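Local atomic coordinates of ricin B lectin (Clostridium thermocellum, PDB entry 3VSF), a protein that probably hydrolyses beta-1,3-galactan from the chain end as a family 43 glycoside hydrolase that also carries a galactose-binding beta-trefoil module. Residues 56-61 against 87-92; 46-51 against 323-328. One frame throughout, in Å; residues are numbered along the deposited sequence.

In the fold
Both contacts pin the loop from strand 41-43 to strand 61-66 onto the five-bladed beta-propeller, the fold of family 43 glycoside hydrolases. Interaction 1 ties the later part of that loop to strand 83-91 of the first blade and is buried; interaction 2 ties its earlier part to strand 322-330 of the last blade and is partly buried. Each has a T-shaped pair, a CH-pi contact and one bond from a backbone N; in the first the acceptor is a phenol oxygen and an imidazole takes part, in the second it is a backbone carbonyl and three aromatic rings cluster. Tyr323 joins them: its OH lies 2.7 Å from both Ile56 O and Ala58 N, probable hydrogen bonds. The loop thus bridges first and last blades.

Interaction 1. Residues 56-61 against 87-92; sequences IHAHGG and SCYRSK
Ile56 lays its CG2 methyl over one face of the Tyr89 ring, a CH-pi contact with CG2 3.6 Å from the ring centroid. With CG2 anti to the backbone N, the methyl reaches the ring while CG1 runs on past the CE2 side, the two side chains sliding by in opposite senses. At His57 the chain turns polar: its backbone N gives a nearly straight hydrogen bond to Tyr89 OH (3.2 Å, 169° at the hydrogen). The imidazole, with CG placed between backbone N and carbonyl carbon (chi1 46°), swings across the end of the tyrosine. The edge of Tyr89 points at the face of His57 in a T-shaped pair with planes at 86°, the phenol oxygen lying over that face. Ser87 OG sits beside the same imidazole and is hydrogen-bonded to Glu102. Ala58 adds its CB, 4.3 Å from Tyr89 CE1, and opens the type II turn to Gly61, where Gly60 takes the positive phi. The phenol is thus flanked by three successive loop residues. Strand 83-91 lies between 69-77 and 98-105 in the first blade's antiparallel sheet; Tyr76 of 69-77 meets His57 edge-to-face, Trp72 of that strand touches Ala58, and Trp97, just before strand 98-105, packs on Ile56.

Interaction 2. Residues 46-51 against 323-328; sequences TQFKDT and YVWLPL
Tyr323 meets the loop through both backbone and side chain. Its N donates a hydrogen bond to Thr46 O, 2.9 Å long. The CB of the same residue sits over a face of the Phe48 ring, 4.1 Å from its centroid, in a CH-pi contact. From there the phenol ring runs alongside the loop backbone: CD2 passes 4.3 Å from Gln47 CA, and Phe48 N lies at the ring edge. The Phe48 and Tyr323 rings are inclined at 48°, neither stacked nor edge-on. At its far end the phenol oxygen has Ala58 N and Ile56 O, further along the loop, as probable hydrogen-bond partners. Two residues on, Trp325 again faces the loop. Its indole presents a face to the edge of Phe48, giving a T-shaped pair with planes at 86°; Phe48 CE2 lies 3.7 Å above the indole plane, over its centre. Phe48 CG stands anti to the carbonyl carbon (chi1 -48°), which carries the phenyl ring toward the strand, where one face receives Tyr323 CB and the edge meets the indole. The result is an aromatic cluster, with Phe48 as the loop's contribution. Strand 322-330 pairs with 301-309 in the last blade; Leu304 and Met306 of that neighbour pack on Trp325, Ile42 of strand 41-43 touches both Phe48 and Trp325, and Trp72 of strand 69-77 meets Tyr323 edge-to-face.

Interaction 1. Residues 56-61 against 87-92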
# COMPACT_ATOMS: atom_id res chain seq x y z
N ILE A 56 13.64 13.08 2.93
CA ILE A 56 12.90 13.22 1.69
C ILE A 56 11.53 13.87 1.94
O ILE A 56 10.80 13.44 2.83
CB ILE A 56 12.70 11.86 1.00
CG1 ILE A 56 14.05 11.25 0.62
CG2 ILE A 56 11.81 12.00 -0.24
CD1 ILE A 56 13.94 9.90 -0.06
N HIS A 57 11.21 14.89 1.16
CA HIS A 57 9.93 15.59 1.30
C HIS A 57 9.12 15.53 0.01
O HIS A 57 9.11 16.48 -0.77
CB HIS A 57 10.14 17.04 1.74
CG HIS A 57 11.21 17.76 0.98
ND1 HIS A 57 10.94 18.67 -0.02
CD2 HIS A 57 12.56 17.69 1.06
CE1 HIS A 57 12.07 19.14 -0.51
NE2 HIS A 57 13.07 18.56 0.13
N ALA A 58 8.43 14.42 -0.21
CA ALA A 58 7.60 14.23 -1.39
C ALA A 58 6.22 13.69 -1.01
O ALA A 58 5.82 12.62 -1.46
CB ALA A 58 8.28 13.31 -2.39
N HIS A 59 5.51 14.45 -0.19
CA HIS A 59 4.21 14.03 0.32
C HIS A 59 3.15 14.00 -0.77
O HIS A 59 3.19 14.80 -1.72
CB HIS A 59 3.78 14.95 1.46
CG HIS A 59 4.83 15.14 2.51
ND1 HIS A 59 5.88 14.25 2.68
CD2 HIS A 59 5.02 16.12 3.43
CE1 HIS A 59 6.65 14.67 3.67
NE2 HIS A 59 6.15 15.80 4.14
N GLY A 60 2.19 13.09 -0.64
CA GLY A 60 1.15 12.91 -1.63
C GLY A 60 1.74 12.70 -3.01
O GLY A 60 1.10 12.99 -4.03
N GLY A 61 2.95 12.17 -3.05
CA GLY A 61 3.69 12.05 -4.29
C GLY A 61 3.28 10.91 -5.20
O GLY A 61 2.26 10.26 -5.00
N SER A 87 9.13 18.57 -5.20
CA SER A 87 10.44 17.93 -5.25
C SER A 87 10.48 16.75 -6.21
O SER A 87 9.44 16.21 -6.59
CB SER A 87 10.85 17.48 -3.84
OG SER A 87 10.80 18.56 -2.93
N CYS A 88 11.69 16.35 -6.59
CA CYS A 88 11.89 15.21 -7.47
C CYS A 88 13.12 14.42 -7.07
O CYS A 88 14.22 14.95 -7.01
CB CYS A 88 12.02 15.68 -8.92
SG CYS A 88 12.45 14.36 -10.08
N TYR A 89 12.92 13.13 -6.78
CA TYR A 89 14.01 12.26 -6.39
C TYR A 89 14.21 11.14 -7.41
O TYR A 89 13.24 10.61 -7.95
CB TYR A 89 13.77 11.68 -5.00
CG TYR A 89 13.71 12.73 -3.91
CD1 TYR A 89 12.53 13.42 -3.64
CD2 TYR A 89 14.83 13.03 -3.15
CE1 TYR A 89 12.47 14.38 -2.65
CE2 TYR A 89 14.78 13.98 -2.15
CZ TYR A 89 13.60 14.66 -1.90
OH TYR A 89 13.55 15.61 -0.91
N ARG A 90 15.47 10.79 -7.66
CA ARG A 90 15.81 9.81 -8.69
C ARG A 90 16.53 8.61 -8.08
O ARG A 90 17.31 8.76 -7.14
CB ARG A 90 16.68 10.47 -9.76
CG ARG A 90 17.17 9.53 -10.85
CD ARG A 90 18.06 10.26 -11.83
NE ARG A 90 19.20 10.89 -11.16
CZ ARG A 90 20.47 10.72 -11.52
NH1 ARG A 90 20.77 9.94 -12.54
NH2 ARG A 90 21.43 11.34 -10.85
N SER A 91 16.27 7.43 -8.62
CA SER A 91 16.90 6.21 -8.12
C SER A 91 16.76 5.03 -9.08
O SER A 91 15.85 5.00 -9.91
CB SER A 91 16.33 5.83 -6.75
OG SER A 91 16.90 4.63 -6.27
N LYS A 92 17.67 4.07 -8.96
CA LYS A 92 17.61 2.84 -9.75
C LYS A 92 17.22 1.65 -8.88
O LYS A 92 16.60 0.70 -9.35
CB LYS A 92 18.95 2.57 -10.42
CG LYS A 92 19.30 3.52 -11.56
CD LYS A 92 20.63 3.13 -12.20
CE LYS A 92 20.91 3.95 -13.44
NZ LYS A 92 22.22 3.61 -14.05

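Interaction 2. Residues 46-51 against 323-328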
# COMPACT_ATOMS: atom_id res chain seq x y z
N THR A 46 8.38 5.82 8.83
CA THR A 46 9.50 6.73 9.00
C THR A 46 9.62 7.68 7.81
O THR A 46 8.88 7.57 6.84
CB THR A 46 10.83 5.98 9.16
OG1 THR A 46 11.24 5.45 7.89
CG2 THR A 46 10.69 4.84 10.16
N GLN A 47 10.56 8.62 7.91
CA GLN A 47 10.85 9.52 6.81
C GLN A 47 12.16 9.11 6.13
O GLN A 47 13.24 9.31 6.69
CB GLN A 47 10.94 10.96 7.29
CG GLN A 47 9.61 11.54 7.74
CD GLN A 47 9.69 13.02 8.08
OE1 GLN A 47 10.76 13.53 8.43
NE2 GLN A 47 8.57 13.72 7.96
N PHE A 48 12.05 8.55 4.93
CA PHE A 48 13.22 8.08 4.20
C PHE A 48 14.19 9.23 3.98
O PHE A 48 13.78 10.38 3.80
CB PHE A 48 12.81 7.49 2.85
CG PHE A 48 11.67 6.51 2.93
CD1 PHE A 48 11.36 5.88 4.13
CD2 PHE A 48 10.91 6.22 1.81
CE1 PHE A 48 10.32 4.98 4.20
CE2 PHE A 48 9.86 5.32 1.88
CZ PHE A 48 9.56 4.70 3.08
N LYS A 49 15.48 8.93 4.00
CA LYS A 49 16.51 9.94 3.77
C LYS A 49 17.20 9.74 2.43
O LYS A 49 17.55 8.61 2.06
CB LYS A 49 17.53 9.94 4.90
CG LYS A 49 17.00 10.47 6.22
CD LYS A 49 18.12 10.65 7.23
CE LYS A 49 17.62 11.31 8.51
NZ LYS A 49 18.73 11.56 9.47
N ASP A 50 17.41 10.83 1.70
CA ASP A 50 18.11 10.77 0.42
C ASP A 50 19.59 10.48 0.63
O ASP A 50 20.07 10.43 1.76
CB ASP A 50 17.92 12.08 -0.35
CG ASP A 50 18.35 13.30 0.45
OD1 ASP A 50 19.33 13.20 1.21
OD2 ASP A 50 17.71 14.36 0.31
N THR A 51 20.31 10.29 -0.47
CA THR A 51 21.73 9.98 -0.41
C THR A 51 22.50 11.07 0.33
O THR A 51 23.53 10.80 0.95
CB THR A 51 22.33 9.81 -1.82
OG1 THR A 51 22.09 11.00 -2.59
CG2 THR A 51 21.69 8.62 -2.52
N TYR A 323 6.35 8.05 5.42
CA TYR A 323 5.92 7.28 4.27
C TYR A 323 5.73 5.80 4.60
O TYR A 323 6.38 5.27 5.50
CB TYR A 323 6.91 7.43 3.11
CG TYR A 323 7.28 8.87 2.82
CD1 TYR A 323 6.41 9.70 2.12
CD2 TYR A 323 8.49 9.39 3.24
CE1 TYR A 323 6.75 11.01 1.85
CE2 TYR A 323 8.84 10.70 2.98
CZ TYR A 323 7.96 11.51 2.28
OH TYR A 323 8.30 12.81 2.02
N VAL A 324 4.83 5.15 3.87
CA VAL A 324 4.57 3.73 4.05
C VAL A 324 4.53 3.02 2.71
O VAL A 324 3.59 3.19 1.93
CB VAL A 324 3.24 3.49 4.79
CG1 VAL A 324 2.87 2.01 4.77
CG2 VAL A 324 3.32 4.00 6.22
N TRP A 325 5.55 2.22 2.43
CA TRP A 325 5.61 1.46 1.18
C TRP A 325 5.40 -0.03 1.43
O TRP A 325 6.03 -0.62 2.30
CB TRP A 325 6.94 1.70 0.46
CG TRP A 325 7.08 3.07 -0.12
CD1 TRP A 325 6.23 4.13 0.07
CD2 TRP A 325 8.12 3.54 -0.98
NE1 TRP A 325 6.69 5.22 -0.62
CE2 TRP A 325 7.84 4.89 -1.28
CE3 TRP A 325 9.26 2.95 -1.53
CZ2 TRP A 325 8.66 5.66 -2.10
CZ3 TRP A 325 10.08 3.71 -2.34
CH2 TRP A 325 9.77 5.05 -2.62
N LEU A 326 4.49 -0.62 0.65
CA LEU A 326 4.17 -2.03 0.79
C LEU A 326 3.96 -2.65 -0.58
O LEU A 326 3.63 -1.95 -1.54
CB LEU A 326 2.91 -2.21 1.63
CG LEU A 326 2.91 -1.58 3.03
CD1 LEU A 326 1.52 -1.61 3.63
CD2 LEU A 326 3.91 -2.29 3.94
N PRO A 327 4.16 -3.97 -0.69
CA PRO A 327 3.90 -4.66 -1.96
C PRO A 327 2.41 -4.93 -2.15
O PRO A 327 1.73 -5.33 -1.20
CB PRO A 327 4.65 -5.98 -1.78
CG PRO A 327 4.62 -6.22 -0.31
CD PRO A 327 4.72 -4.87 0.33
N LEU A 328 1.91 -4.69 -3.36
CA LEU A 328 0.52 -5.00 -3.68
C LEU A 328 0.45 -6.35 -4.39
O LEU A 328 0.84 -6.47 -5.55
CB LEU A 328 -0.08 -3.91 -4.57
CG LEU A 328 -1.54 -4.10 -4.98
CD1 LEU A 328 -2.45 -4.13 -3.76
CD2 LEU A 328 -1.98 -3.02 -5.95